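Side-chain contact in mandelate racemase/muconate lactonizing enzyme-like protein (Rubrobacter xylanophilus DSM 9941, PDB 3CYJ), which belongs to the enolase superfamily, pairing an enolase-like N-terminal domain with a TIM-barrel-like domain that holds a sodium ion: residues 228-231 and 232-235. Sequence-based numbering, arbitrary orientation.
Sequences DREG and LRLL
Leu232 N donates to Asp228 O at 3.1 Å, the opening i to i+4 bond of helix 229-238, and Arg233, Leu234 and Leu235 repeat it onto Arg229 O, Glu230 O and Gly231 O, so that 228-231 and 232-235 form the first two turns, or nearly so, of one continuous helix. Asp228 is the N-cap. With CG anti to the backbone N (chi1 -179°), its carboxylate folds back over the helix start, where OD1 accepts from Gly231 N at 3.0 Å, the N-H arriving well above the carboxylate plane; the same oxygen takes a salt bridge from Arg201. Glu230 and Arg233 are joined by a salt bridge, OE2 to NH2, 3.0 Å long. Bends midway along both side chains bring the two ends together across each other, with carboxylate and guanidinium planes 81° apart rather than in the coplanar, two-pronged form. One guanidinium face lies over the Glu230 backbone, with CA 3.9 Å from NH2. Arg229 turns its NH1 to Asp259 of a third subunit, another copy of the protein, in a salt bridge. On the buried flank, Leu235 CD1 packs 3.3 Å from Gly231 O, while Leu232 and Leu235 both reach Pro223, Leu232 also touching Leu260. The helix links strands 219-221 and 244-247 in a beta-alpha-beta unit of the barrel. Chemically, a carboxylate at the helix N-terminus probably interacts favourably with the helix dipole, and Arg201 would further offset its charge, whereas the single-pronged Glu230-Arg233 pair ties neighbouring turns together on a partly exposed side.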
loop_
_atom_site.group_PDB
_atom_site.type_symbol
_atom_site.label_atom_id
_atom_site.label_comp_id
_atom_site.label_asym_id
_atom_site.label_seq_id
_atom_site.Cartn_x
_atom_site.Cartn_y
_atom_site.Cartn_z
ATOM N N ASP A 228 6.809 -9.914 16.141
ATOM C CA ASP A 228 7.112 -8.583 15.593
ATOM C C ASP A 228 7.433 -8.629 14.110
ATOM O O ASP A 228 8.587 -8.530 13.733
ATOM C CB ASP A 228 8.263 -7.902 16.366
ATOM C CG ASP A 228 8.580 -6.501 15.829
ATOM O OD1 ASP A 228 7.741 -5.935 15.120
ATOM O OD2 ASP A 228 9.676 -5.953 16.104
ATOM N N ARG A 229 6.419 -8.752 13.263
ATOM C CA ARG A 229 6.666 -8.869 11.811
ATOM C C ARG A 229 7.235 -7.613 11.136
ATOM O O ARG A 229 8.071 -7.709 10.222
ATOM C CB ARG A 229 5.431 -9.398 11.073
ATOM C CG ARG A 229 4.817 -10.614 11.753
ATOM C CD ARG A 229 3.667 -11.226 10.945
ATOM N NE ARG A 229 2.818 -10.223 10.291
ATOM C CZ ARG A 229 1.703 -9.723 10.832
ATOM N NH1 ARG A 229 1.313 -10.130 12.043
ATOM N NH2 ARG A 229 0.986 -8.807 10.165
ATOM N N GLU A 230 6.827 -6.431 11.587
ATOM C CA GLU A 230 7.432 -5.220 11.053
ATOM C C GLU A 230 8.933 -5.119 11.383
ATOM O O GLU A 230 9.740 -4.633 10.570
ATOM C CB GLU A 230 6.703 -4.003 11.588
ATOM C CG GLU A 230 7.567 -2.714 11.602
ATOM C CD GLU A 230 7.658 -2.085 10.208
ATOM O OE1 GLU A 230 8.680 -1.393 9.923
ATOM O OE2 GLU A 230 6.703 -2.312 9.401
ATOM N N GLY A 231 9.307 -5.570 12.587
ATOM C CA GLY A 231 10.731 -5.672 12.905
ATOM C C GLY A 231 11.522 -6.651 12.033
ATOM O O GLY A 231 12.670 -6.380 11.665
ATOM N N LEU A 232 10.921 -7.807 11.753
ATOM C CA LEU A 232 11.534 -8.828 10.935
ATOM C C LEU A 232 11.707 -8.324 9.516
ATOM O O LEU A 232 12.764 -8.493 8.910
ATOM C CB LEU A 232 10.670 -10.093 10.924
ATOM C CG LEU A 232 10.740 -11.019 12.132
ATOM C CD1 LEU A 232 9.738 -12.133 11.978
ATOM C CD2 LEU A 232 12.142 -11.595 12.296
ATOM N N ARG A 233 10.670 -7.653 9.021
ATOM C CA ARG A 233 10.602 -7.140 7.651
ATOM C C ARG A 233 11.663 -6.084 7.509
ATOM O O ARG A 233 12.339 -6.029 6.484
ATOM C CB ARG A 233 9.192 -6.569 7.379
ATOM C CG ARG A 233 8.767 -6.445 5.911
ATOM C CD ARG A 233 7.205 -6.468 5.759
ATOM N NE ARG A 233 6.558 -5.369 6.494
ATOM C CZ ARG A 233 5.580 -5.514 7.405
ATOM N NH1 ARG A 233 5.107 -6.728 7.706
ATOM N NH2 ARG A 233 5.070 -4.431 8.018
ATOM N N LEU A 234 11.823 -5.255 8.551
ATOM C CA LEU A 234 12.871 -4.244 8.571
ATOM C C LEU A 234 14.253 -4.891 8.432
ATOM O O LEU A 234 15.106 -4.410 7.636
ATOM C CB LEU A 234 12.826 -3.395 9.859
ATOM C CG LEU A 234 14.123 -2.580 10.118
ATOM C CD1 LEU A 234 14.046 -1.240 9.386
ATOM C CD2 LEU A 234 14.529 -2.341 11.622
ATOM N N LEU A 235 14.488 -5.959 9.202
ATOM C CA LEU A 235 15.778 -6.617 9.141
ATOM C C LEU A 235 16.005 -7.388 7.837
ATOM O O LEU A 235 17.134 -7.513 7.360
ATOM C CB LEU A 235 15.982 -7.558 10.328
ATOM C CG LEU A 235 16.464 -6.753 11.519
ATOM C CD1 LEU A 235 15.663 -7.294 12.627
ATOM C CD2 LEU A 235 17.959 -6.984 11.739
#